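PDB 3GGD: SAM-dependent methyltransferase from Anabaena variabilis ATCC 29413, which binds S-adenosyl-L-homocysteine in a Rossmann-like domain and probably transfers methyl groups from S-adenosyl-L-methionine to an acceptor not defined by this structure. Local coordinates for residues W19-N24 / D85-A90; V44-F50 / F73-F78; G165-F171 / A233-F238. Residues are numbered along the deposited sequence.

Overall arrangement
The three contacts sit around one seven-stranded mixed sheet with strand order 3-2-1-4-5-7-6, the hallmark of class I methyltransferases. Contact 1 brings helix 15-29 onto the end of strand 81-85 and the start of helix 88-97, at the cofactor site. Contact 2, nested along the chain inside the loop that contact 1 closes, packs helix 43-50 against helix 69-77. Contact 3 follows in series, joining the turn between strand 158-164 and helix 168-179 to the residues that lead into the antiparallel strand 237-244. Their centres lie about 23 to 24 Å apart and none touches another, so they fasten different parts of the fold: an N-terminal helix, a helix pair and a strand entry.

Contact 1 of 3, residues W19-N24 / D85-A90; sequences WEQYWN and DVSKSA. With SAH (S-adenosyl-L-homocysteine), chain E.
Glu20 reaches from helix 15-29 across to the first turn of helix 88-97 and collects three hydrogen bonds. Its OE1 accepts from Ser87 OG at 2.6 Å and from Ser89 N at 2.9 Å, while its OE2 takes a very short bond of 2.5 Å from Ser89 OG; chi1 t and chi2 p bend the carboxylate into place. Asn24, one turn on, gives ND2 to Ser89 OG at 2.8 Å. Ser87 is also the N-cap, its OG accepting from Ala90 N at 3.0 Å. The CA atoms come closest at Glu20-Ser87 (4.8 Å) and Asn24-Ser89 (5.1 Å). Just before the cap, Asp85 ends the second strand of the Rossmann-like sheet, where class I methyltransferases place the acidic residue that grips the ribose: its OD1 accepts from SAH O2' and its OD2 from SAH O3', both at 2.7 Å. OD1 also closes an Asx turn with Ser87 N at 2.9 Å. Trp23 (chi1 m) adds NE1 to SAH O3' at 3.0 Å, and Ala90 CB sits over its five-membered ring, 3.4 Å from the centroid, in a CH-pi contact. Trp19 CB meets Val86 CG1 at 4.1 Å, and one face of its indole covers SAH C8.

Contact 2 of 3, residues V44-F50 / F73-F78; sequences VVDLPRF and FLSQFF. With SO4 (sulfate ion), chain J; EDO (1,2-ethanediol), chain M; EDO (1,2-ethanediol), chain L.
Two helical segments, 44-50 and 73-77, run in broadly the same direction, with a signed crossing angle of -40° and an axial separation of 11.6 Å at closest approach. The nearest CA pairs, Val44-Phe73 at 8.3 Å and Leu47-Leu74 at 8.6 Å, leave the gap to side chains. The first helix is kinked around Pro48 and Arg49, and Phe78 itself is extended (phi/psi -111/145). Leu47 (chi1 t, chi2 p) occupies the middle: its CD2 lies 3.7 Å from Phe73 CE1, at that ring's edge, and 3.8 Å from Phe77 CD2, over the face of Phe77 in a CH-pi contact 4.0 Å from the centroid. Its other methyl, CD1, approaches the edge of Phe78 at CE1, 3.9 Å away. Val44 CG2 extends the row to Phe73 CE2 at 3.5 Å; towards the far end Phe50 CE1 meets Phe78 CZ at 4.1 Å and Phe50 CZ meets Leu74 CD2 at 4.3 Å. Leu74 and Phe78 continue onto Leu60 of strand 60-63, placing the helix pair beside the Rossmann-like sheet. No hydrogen bond crosses the interface, so its fit depends on the shapes of aliphatic groups among aromatic rings.

Contact 3 of 3, residues G165-F171 / A233-F238; sequences GTGCIDF and ATPPAF. With SO4 (sulfate ion), chain G.
A type II beta turn, Gly165 to Cys168, links strand 158-164 to the helix that follows and lies against the Pro235-Pro236 pair leading into strand 237-244. The turn is closed by Cys168 N to Gly165 O at 2.9 Å; Gly167, with phi/psi of 100/-12, adopts a conformation that favours glycine and occupies the N-cap position. Gly165 N donates to Pro236 O at 3.0 Å, the hydrogen bond between the segments, with Gly165 and Ala237 the closest CA pair at 4.7 Å. A side chain at Gly165 would crowd Ala237 and Phe238. Pro236 presses its ring on the turn, CG standing 3.5 Å from Thr166 O and 3.7 Å from Gly167 C. One helical turn later Phe171 (chi1 t) points at the proline pair: Pro235 CA lies over its ring face, 3.7 Å from the centroid, in a CH-pi contact, while Ala233 CB reaches the ring edge at CZ, 4.2 Å away. The start of the helix also holds a sulfate, probably from the crystallisation liquor, through Gly167 N to SO4 O3 (2.5 Å), Ile169 N to O4 (3.2 Å) and Asp170 N to O1 (2.7 Å). Beyond the segments, Phe238 pairs by backbone with Glu163 of strand 158-164, Ala237 with Gly219, and the Phe238 side chain packs on helix 201-207.

Contact 1 of 3, residues W19-N24 / D85-A90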
loop_
_atom_site.group_PDB
_atom_site.type_symbol
_atom_site.label_atom_id
_atom_site.label_comp_id
_atom_site.label_asym_id
_atom_site.label_seq_id
_atom_site.Cartn_x
_atom_site.Cartn_y
_atom_site.Cartn_z
ATOM N N TRP A 19 -10.542 -6.096 5.554
ATOM C CA TRP A 19 -9.397 -6.584 4.803
ATOM C C TRP A 19 -9.125 -8.071 4.998
ATOM O O TRP A 19 -8.768 -8.760 4.045
ATOM C CB TRP A 19 -8.139 -5.753 5.095
ATOM C CG TRP A 19 -8.119 -4.482 4.307
ATOM C CD1 TRP A 19 -8.484 -3.227 4.742
ATOM C CD2 TRP A 19 -7.812 -4.353 2.918
ATOM N NE1 TRP A 19 -8.393 -2.329 3.694
ATOM C CE2 TRP A 19 -7.962 -2.989 2.577
ATOM C CE3 TRP A 19 -7.416 -5.256 1.933
ATOM C CZ2 TRP A 19 -7.699 -2.502 1.304
ATOM C CZ3 TRP A 19 -7.158 -4.780 0.662
ATOM C CH2 TRP A 19 -7.312 -3.415 0.351
ATOM N N GLU A 20 -9.269 -8.561 6.229
ATOM C CA GLU A 20 -9.141 -9.990 6.451
ATOM C C GLU A 20 -10.268 -10.742 5.732
ATOM O O GLU A 20 -10.026 -11.819 5.163
ATOM C CB GLU A 20 -9.079 -10.327 7.939
ATOM C CG GLU A 20 -9.178 -11.846 8.278
ATOM C CD GLU A 20 -8.102 -12.705 7.590
ATOM O OE1 GLU A 20 -7.005 -12.185 7.259
ATOM O OE2 GLU A 20 -8.341 -13.921 7.441
ATOM N N GLN A 21 -11.477 -10.184 5.703
ATOM C CA GLN A 21 -12.568 -10.854 4.969
ATOM C C GLN A 21 -12.222 -10.944 3.467
ATOM O O GLN A 21 -12.348 -12.015 2.834
ATOM C CB GLN A 21 -13.898 -10.156 5.196
ATOM C CG GLN A 21 -15.087 -11.033 4.731
ATOM C CD GLN A 21 -16.446 -10.295 4.714
ATOM O OE1 GLN A 21 -16.570 -9.165 4.165
ATOM N NE2 GLN A 21 -17.455 -10.925 5.302
ATOM N N TYR A 22 -11.684 -9.847 2.923
ATOM C CA TYR A 22 -11.278 -9.839 1.528
ATOM C C TYR A 22 -10.183 -10.870 1.230
ATOM O O TYR A 22 -10.286 -11.645 0.279
ATOM C CB TYR A 22 -10.750 -8.468 1.123
ATOM C CG TYR A 22 -10.071 -8.487 -0.226
ATOM C CD1 TYR A 22 -10.829 -8.502 -1.423
ATOM C CD2 TYR A 22 -8.688 -8.527 -0.322
ATOM C CE1 TYR A 22 -10.230 -8.526 -2.660
ATOM C CE2 TYR A 22 -8.066 -8.554 -1.583
ATOM C CZ TYR A 22 -8.833 -8.552 -2.738
ATOM O OH TYR A 22 -8.219 -8.579 -3.959
ATOM N N TRP A 23 -9.138 -10.858 2.054
ATOM C CA TRP A 23 -7.995 -11.735 1.829
ATOM C C TRP A 23 -8.351 -13.168 2.079
ATOM O O TRP A 23 -7.908 -14.051 1.353
ATOM C CB TRP A 23 -6.798 -11.310 2.663
ATOM C CG TRP A 23 -5.999 -10.190 2.070
ATOM C CD1 TRP A 23 -5.775 -8.950 2.623
ATOM C CD2 TRP A 23 -5.276 -10.202 0.824
ATOM N NE1 TRP A 23 -4.961 -8.217 1.814
ATOM C CE2 TRP A 23 -4.649 -8.953 0.697
ATOM C CE3 TRP A 23 -5.097 -11.158 -0.186
ATOM C CZ2 TRP A 23 -3.830 -8.637 -0.381
ATOM C CZ3 TRP A 23 -4.303 -10.833 -1.292
ATOM C CH2 TRP A 23 -3.674 -9.592 -1.378
ATOM N N ASN A 24 -9.192 -13.428 3.067
ATOM C CA ASN A 24 -9.605 -14.813 3.270
ATOM C C ASN A 24 -10.442 -15.342 2.073
ATOM O O ASN A 24 -10.307 -16.502 1.653
ATOM C CB ASN A 24 -10.375 -15.000 4.555
ATOM C CG ASN A 24 -10.487 -16.481 4.941
ATOM O OD1 ASN A 24 -11.555 -17.054 4.868
ATOM N ND2 ASN A 24 -9.370 -17.105 5.283
ATOM N N ASP A 85 1.414 -6.789 7.569
ATOM C CA ASP A 85 0.058 -6.611 7.098
ATOM C C ASP A 85 -0.903 -6.898 8.240
ATOM O O ASP A 85 -0.607 -7.711 9.143
ATOM C CB ASP A 85 -0.233 -7.508 5.890
ATOM C CG ASP A 85 -1.378 -6.972 5.029
ATOM O OD1 ASP A 85 -2.572 -7.196 5.393
ATOM O OD2 ASP A 85 -1.086 -6.312 3.984
ATOM N N VAL A 86 -2.057 -6.248 8.193
ATOM C CA VAL A 86 -3.123 -6.481 9.166
ATOM C C VAL A 86 -3.809 -7.831 9.007
ATOM O O VAL A 86 -4.374 -8.339 9.978
ATOM C CB VAL A 86 -4.226 -5.359 9.080
ATOM C CG1 VAL A 86 -5.129 -5.515 7.848
ATOM C CG2 VAL A 86 -5.058 -5.281 10.377
ATOM N N SER A 87 -3.724 -8.433 7.807
ATOM C CA SER A 87 -4.477 -9.628 7.493
ATOM C C SER A 87 -3.669 -10.899 7.591
ATOM O O SER A 87 -2.680 -11.074 6.851
ATOM C CB SER A 87 -5.041 -9.543 6.049
ATOM O OG SER A 87 -5.608 -10.796 5.627
ATOM N N LYS A 88 -4.153 -11.836 8.416
ATOM C CA LYS A 88 -3.498 -13.127 8.530
ATOM C C LYS A 88 -3.616 -13.941 7.246
ATOM O O LYS A 88 -2.712 -14.711 6.911
ATOM C CB LYS A 88 -4.014 -13.907 9.740
ATOM C CG LYS A 88 -5.456 -14.286 9.655
ATOM C CD LYS A 88 -5.915 -15.130 10.833
ATOM C CE LYS A 88 -7.437 -15.348 10.717
ATOM N NZ LYS A 88 -7.942 -16.099 11.871
ATOM N N SER A 89 -4.732 -13.803 6.530
ATOM C CA SER A 89 -4.906 -14.538 5.265
ATOM C C SER A 89 -3.963 -13.995 4.192
ATOM O O SER A 89 -3.368 -14.780 3.425
ATOM C CB SER A 89 -6.384 -14.535 4.803
ATOM O OG SER A 89 -7.211 -15.291 5.694
ATOM N N ALA A 90 -3.783 -12.671 4.153
ATOM C CA ALA A 90 -2.766 -12.085 3.250
ATOM C C ALA A 90 -1.378 -12.698 3.511
ATOM O O ALA A 90 -0.705 -13.159 2.585
ATOM C CB ALA A 90 -2.706 -10.559 3.369
HETATM N N SAH E . 1.298 -3.264 -0.884
HETATM C CA SAH E . 0.581 -4.446 -1.430
HETATM C CB SAH E . -0.917 -4.486 -1.061
HETATM C CG SAH E . -1.815 -3.289 -1.424
HETATM S SD SAH E . -3.548 -3.552 -1.005
HETATM C C SAH E . 0.729 -4.544 -2.941
HETATM O O SAH E . 0.550 -5.644 -3.522
HETATM O OXT SAH E . 0.997 -3.544 -3.608
HETATM C "C5'" SAH E . -3.634 -2.754 0.573
HETATM C "C4'" SAH E . -3.060 -3.632 1.724
HETATM O "O4'" SAH E . -3.133 -2.905 2.974
HETATM C "C3'" SAH E . -3.783 -4.961 2.006
HETATM O "O3'" SAH E . -2.902 -6.071 2.011
HETATM C "C2'" SAH E . -4.373 -4.785 3.400
HETATM O "O2'" SAH E . -4.607 -5.997 4.146
HETATM C "C1'" SAH E . -3.397 -3.812 4.035
HETATM N N9 SAH E . -3.936 -3.108 5.205
HETATM C C8 SAH E . -5.186 -2.576 5.285
HETATM N N7 SAH E . -5.353 -1.976 6.476
HETATM C C5 SAH E . -4.185 -2.143 7.167
HETATM C C6 SAH E . -3.734 -1.797 8.510
HETATM N N6 SAH E . -4.631 -1.149 9.291
HETATM N N1 SAH E . -2.506 -2.145 8.920
HETATM C C2 SAH E . -1.667 -2.833 8.082
HETATM N N3 SAH E . -2.046 -3.188 6.854
HETATM C C4 SAH E . -3.267 -2.903 6.362
#

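Contact 2 of 3, residues V44-F50 / F73-F78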
loop_
_atom_site.group_PDB
_atom_site.type_symbol
_atom_site.label_atom_id
_atom_site.label_comp_id
_atom_site.label_asym_id
_atom_site.label_seq_id
_atom_site.Cartn_x
_atom_site.Cartn_y
_atom_site.Cartn_z
ATOM N N VAL A 44 9.619 -2.682 -9.636
ATOM C CA VAL A 44 10.726 -2.397 -10.538
ATOM C C VAL A 44 10.708 -0.922 -10.978
ATOM O O VAL A 44 11.777 -0.271 -11.154
ATOM C CB VAL A 44 10.683 -3.302 -11.772
ATOM C CG1 VAL A 44 11.565 -2.741 -12.932
ATOM C CG2 VAL A 44 11.073 -4.694 -11.391
ATOM N N VAL A 45 9.498 -0.395 -11.153
ATOM C CA VAL A 45 9.317 1.038 -11.480
ATOM C C VAL A 45 9.605 1.920 -10.253
ATOM O O VAL A 45 10.251 2.966 -10.350
ATOM C CB VAL A 45 7.878 1.300 -12.008
ATOM C CG1 VAL A 45 7.572 2.824 -12.078
ATOM C CG2 VAL A 45 7.702 0.603 -13.372
ATOM N N ASP A 46 9.196 1.452 -9.084
ATOM C CA ASP A 46 9.421 2.206 -7.830
ATOM C C ASP A 46 10.893 2.309 -7.367
ATOM O O ASP A 46 11.338 3.384 -6.928
ATOM C CB ASP A 46 8.634 1.565 -6.679
ATOM C CG ASP A 46 7.107 1.533 -6.948
ATOM O OD1 ASP A 46 6.586 2.535 -7.489
ATOM O OD2 ASP A 46 6.469 0.525 -6.586
ATOM N N LEU A 47 11.629 1.196 -7.471
ATOM C CA LEU A 47 12.938 1.083 -6.817
ATOM C C LEU A 47 13.939 2.189 -7.209
ATOM O O LEU A 47 14.569 2.736 -6.334
ATOM C CB LEU A 47 13.536 -0.330 -6.980
ATOM C CG LEU A 47 14.857 -0.640 -6.238
ATOM C CD1 LEU A 47 14.724 -0.314 -4.743
ATOM C CD2 LEU A 47 15.381 -2.093 -6.456
ATOM N N PRO A 48 14.063 2.541 -8.507
ATOM C CA PRO A 48 14.974 3.642 -8.808
ATOM C C PRO A 48 14.649 4.974 -8.094
ATOM O O PRO A 48 15.539 5.802 -7.883
ATOM C CB PRO A 48 14.878 3.787 -10.324
ATOM C CG PRO A 48 14.304 2.503 -10.814
ATOM C CD PRO A 48 13.427 2.007 -9.712
ATOM N N ARG A 49 13.404 5.172 -7.704
ATOM C CA ARG A 49 13.004 6.441 -7.059
ATOM C C ARG A 49 13.514 6.565 -5.637
ATOM O O ARG A 49 13.555 7.656 -5.105
ATOM C CB ARG A 49 11.475 6.570 -7.065
ATOM C CG ARG A 49 10.866 6.662 -8.470
ATOM C CD ARG A 49 9.381 6.422 -8.457
ATOM N NE ARG A 49 8.815 6.581 -9.798
ATOM C CZ ARG A 49 7.547 6.343 -10.110
ATOM N NH1 ARG A 49 6.679 5.947 -9.203
ATOM N NH2 ARG A 49 7.126 6.502 -11.350
ATOM N N PHE A 50 13.864 5.446 -4.999
ATOM C CA PHE A 50 14.365 5.486 -3.619
ATOM C C PHE A 50 15.654 4.726 -3.280
ATOM O O PHE A 50 16.232 4.950 -2.206
ATOM C CB PHE A 50 13.279 5.059 -2.659
ATOM C CG PHE A 50 12.847 3.619 -2.766
ATOM C CD1 PHE A 50 13.432 2.638 -1.967
ATOM C CD2 PHE A 50 11.765 3.267 -3.542
ATOM C CE1 PHE A 50 12.998 1.325 -2.015
ATOM C CE2 PHE A 50 11.333 1.961 -3.587
ATOM C CZ PHE A 50 11.945 0.985 -2.827
ATOM N N PHE A 73 10.592 -9.444 -4.472
ATOM C CA PHE A 73 11.559 -8.704 -5.244
ATOM C C PHE A 73 12.469 -7.850 -4.325
ATOM O O PHE A 73 13.694 -7.855 -4.443
ATOM C CB PHE A 73 10.835 -7.885 -6.329
ATOM C CG PHE A 73 11.716 -6.907 -7.057
ATOM C CD1 PHE A 73 12.031 -5.665 -6.478
ATOM C CD2 PHE A 73 12.234 -7.208 -8.297
ATOM C CE1 PHE A 73 12.835 -4.755 -7.142
ATOM C CE2 PHE A 73 13.037 -6.286 -8.964
ATOM C CZ PHE A 73 13.331 -5.073 -8.383
ATOM N N LEU A 74 11.871 -7.106 -3.412
ATOM C CA LEU A 74 12.657 -6.300 -2.493
ATOM C C LEU A 74 13.723 -7.151 -1.789
ATOM O O LEU A 74 14.855 -6.720 -1.590
ATOM C CB LEU A 74 11.740 -5.630 -1.448
ATOM C CG LEU A 74 10.858 -4.508 -2.003
ATOM C CD1 LEU A 74 9.866 -4.020 -0.924
ATOM C CD2 LEU A 74 11.714 -3.318 -2.576
ATOM N N SER A 75 13.366 -8.392 -1.450
ATOM C CA SER A 75 14.266 -9.248 -0.681
ATOM C C SER A 75 15.455 -9.662 -1.514
ATOM O O SER A 75 16.465 -10.077 -0.977
ATOM C CB SER A 75 13.535 -10.491 -0.160
ATOM O OG SER A 75 13.397 -11.487 -1.160
ATOM N N GLN A 76 15.334 -9.596 -2.832
ATOM C CA GLN A 76 16.468 -9.954 -3.723
ATOM C C GLN A 76 17.504 -8.809 -3.748
ATOM O O GLN A 76 18.657 -9.011 -4.029
ATOM C CB GLN A 76 15.932 -10.345 -5.110
ATOM C CG GLN A 76 15.189 -11.708 -5.035
ATOM C CD GLN A 76 14.055 -11.929 -6.081
ATOM O OE1 GLN A 76 13.455 -10.968 -6.600
ATOM N NE2 GLN A 76 13.740 -13.219 -6.365
ATOM N N PHE A 77 17.086 -7.613 -3.349
ATOM C CA PHE A 77 17.955 -6.432 -3.399
ATOM C C PHE A 77 18.409 -5.940 -2.021
ATOM O O PHE A 77 19.433 -5.324 -1.917
ATOM C CB PHE A 77 17.219 -5.265 -4.132
ATOM C CG PHE A 77 17.141 -5.457 -5.627
ATOM C CD1 PHE A 77 16.180 -6.288 -6.184
ATOM C CD2 PHE A 77 18.073 -4.845 -6.471
ATOM C CE1 PHE A 77 16.130 -6.495 -7.559
ATOM C CE2 PHE A 77 18.032 -5.052 -7.822
ATOM C CZ PHE A 77 17.073 -5.878 -8.382
ATOM N N PHE A 78 17.615 -6.154 -0.978
ATOM C CA PHE A 78 17.956 -5.670 0.366
ATOM C C PHE A 78 18.291 -6.834 1.280
ATOM O O PHE A 78 17.659 -7.886 1.186
ATOM C CB PHE A 78 16.795 -4.893 0.969
ATOM C CG PHE A 78 16.576 -3.565 0.344
ATOM C CD1 PHE A 78 15.817 -3.443 -0.819
ATOM C CD2 PHE A 78 17.137 -2.436 0.892
ATOM C CE1 PHE A 78 15.610 -2.224 -1.419
ATOM C CE2 PHE A 78 16.937 -1.173 0.297
ATOM C CZ PHE A 78 16.174 -1.079 -0.876
HETATM S S SO4 J . 10.142 8.208 -12.803
HETATM O O1 SO4 J . 10.919 7.401 -11.855
HETATM O O2 SO4 J . 9.073 7.424 -13.447
HETATM O O3 SO4 J . 11.076 8.617 -13.853
HETATM O O4 SO4 J . 9.606 9.419 -12.176
HETATM C C1 EDO M . 13.507 0.431 -13.891
HETATM O O1 EDO M . 12.463 1.275 -13.376
HETATM C C2 EDO M . 14.252 1.138 -15.026
HETATM O O2 EDO M . 15.120 2.168 -14.556
HETATM C C1 EDO L . 2.894 1.279 -10.026
HETATM O O1 EDO L . 2.344 -0.023 -10.297
HETATM C C2 EDO L . 4.233 1.210 -9.237
HETATM O O2 EDO L . 4.198 0.338 -8.065
#

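Contact 3 of 3, residues G165-F171 / A233-F238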
loop_
_atom_site.group_PDB
_atom_site.type_symbol
_atom_site.label_atom_id
_atom_site.label_comp_id
_atom_site.label_asym_id
_atom_site.label_seq_id
_atom_site.Cartn_x
_atom_site.Cartn_y
_atom_site.Cartn_z
ATOM N N GLY A 165 -3.880 8.936 -6.444
ATOM C CA GLY A 165 -3.858 10.368 -6.253
ATOM C C GLY A 165 -5.112 11.084 -6.731
ATOM O O GLY A 165 -6.148 10.462 -7.025
ATOM N N THR A 166 -5.021 12.405 -6.756
ATOM C CA THR A 166 -6.113 13.253 -7.231
ATOM C C THR A 166 -6.535 12.735 -8.596
ATOM O O THR A 166 -5.689 12.415 -9.458
ATOM C CB THR A 166 -5.655 14.721 -7.346
ATOM O OG1 THR A 166 -5.164 15.121 -6.071
ATOM C CG2 THR A 166 -6.807 15.656 -7.787
ATOM N N GLY A 167 -7.838 12.627 -8.778
ATOM C CA GLY A 167 -8.361 12.102 -10.029
ATOM C C GLY A 167 -8.768 10.654 -9.910
ATOM O O GLY A 167 -9.449 10.134 -10.764
ATOM N N CYS A 168 -8.390 10.008 -8.820
ATOM C CA CYS A 168 -8.723 8.593 -8.639
ATOM C C CYS A 168 -10.211 8.286 -8.840
ATOM O O CYS A 168 -10.568 7.360 -9.568
ATOM C CB CYS A 168 -8.304 8.126 -7.237
ATOM S SG CYS A 168 -8.877 6.395 -6.828
ATOM N N ILE A 169 -11.068 9.030 -8.144
ATOM C CA ILE A 169 -12.515 8.759 -8.160
ATOM C C ILE A 169 -13.104 9.084 -9.542
ATOM O O ILE A 169 -13.911 8.320 -10.052
ATOM C CB ILE A 169 -13.254 9.486 -6.976
ATOM C CG1 ILE A 169 -12.693 9.006 -5.609
ATOM C CG2 ILE A 169 -14.796 9.350 -7.069
ATOM C CD1 ILE A 169 -12.691 7.503 -5.345
ATOM N N ASP A 170 -12.689 10.195 -10.146
ATOM C CA ASP A 170 -13.100 10.494 -11.500
ATOM C C ASP A 170 -12.681 9.396 -12.496
ATOM O O ASP A 170 -13.411 9.048 -13.402
ATOM C CB ASP A 170 -12.465 11.788 -11.964
ATOM C CG ASP A 170 -13.098 13.035 -11.334
ATOM O OD1 ASP A 170 -14.202 12.963 -10.727
ATOM O OD2 ASP A 170 -12.465 14.105 -11.476
ATOM N N PHE A 171 -11.473 8.895 -12.338
ATOM C CA PHE A 171 -10.963 7.852 -13.196
ATOM C C PHE A 171 -11.895 6.633 -13.170
ATOM O O PHE A 171 -12.325 6.137 -14.213
ATOM C CB PHE A 171 -9.556 7.441 -12.736
ATOM C CG PHE A 171 -9.012 6.255 -13.478
ATOM C CD1 PHE A 171 -8.342 6.423 -14.678
ATOM C CD2 PHE A 171 -9.202 4.978 -12.986
ATOM C CE1 PHE A 171 -7.853 5.319 -15.373
ATOM C CE2 PHE A 171 -8.736 3.881 -13.678
ATOM C CZ PHE A 171 -8.060 4.066 -14.888
ATOM N N ALA A 233 -5.937 -1.037 -16.971
ATOM C CA ALA A 233 -6.433 0.174 -16.300
ATOM C C ALA A 233 -5.345 0.695 -15.365
ATOM O O ALA A 233 -4.828 -0.044 -14.490
ATOM C CB ALA A 233 -7.721 -0.098 -15.538
ATOM N N THR A 234 -4.983 1.964 -15.565
ATOM C CA THR A 234 -3.919 2.593 -14.801
ATOM C C THR A 234 -4.392 3.935 -14.182
ATOM O O THR A 234 -4.246 4.999 -14.790
ATOM C CB THR A 234 -2.677 2.870 -15.681
ATOM O OG1 THR A 234 -3.040 3.763 -16.732
ATOM C CG2 THR A 234 -2.060 1.593 -16.276
ATOM N N PRO A 235 -4.954 3.885 -12.981
ATOM C CA PRO A 235 -5.358 5.127 -12.316
ATOM C C PRO A 235 -4.182 6.056 -11.968
ATOM O O PRO A 235 -3.027 5.613 -11.884
ATOM C CB PRO A 235 -6.030 4.638 -11.028
ATOM C CG PRO A 235 -5.476 3.247 -10.801
ATOM C CD PRO A 235 -5.238 2.689 -12.170
ATOM N N PRO A 236 -4.475 7.350 -11.755
ATOM C CA PRO A 236 -3.411 8.305 -11.435
ATOM C C PRO A 236 -2.821 8.037 -10.067
ATOM O O PRO A 236 -3.550 7.694 -9.122
ATOM C CB PRO A 236 -4.113 9.658 -11.491
ATOM C CG PRO A 236 -5.572 9.367 -11.266
ATOM C CD PRO A 236 -5.806 7.992 -11.834
ATOM N N ALA A 237 -1.498 8.196 -9.983
ATOM C CA ALA A 237 -0.712 7.917 -8.781
ATOM C C ALA A 237 -0.092 9.194 -8.226
ATOM O O ALA A 237 0.021 10.215 -8.906
ATOM C CB ALA A 237 0.380 6.879 -9.079
ATOM N N PHE A 238 0.259 9.126 -6.957
ATOM C CA PHE A 238 1.033 10.133 -6.274
ATOM C C PHE A 238 2.091 9.339 -5.537
ATOM O O PHE A 238 1.759 8.345 -4.877
ATOM C CB PHE A 238 0.215 10.909 -5.216
ATOM C CG PHE A 238 1.074 11.673 -4.253
ATOM C CD1 PHE A 238 1.630 12.868 -4.613
ATOM C CD2 PHE A 238 1.389 11.155 -3.017
ATOM C CE1 PHE A 238 2.454 13.555 -3.773
ATOM C CE2 PHE A 238 2.219 11.865 -2.152
ATOM C CZ PHE A 238 2.758 13.061 -2.567
HETATM S S SO4 G . -11.069 12.687 -7.475
HETATM O O1 SO4 G . -11.181 12.008 -8.768
HETATM O O2 SO4 G . -12.238 13.552 -7.241
HETATM O O3 SO4 G . -9.775 13.406 -7.355
HETATM O O4 SO4 G . -11.114 11.676 -6.414
#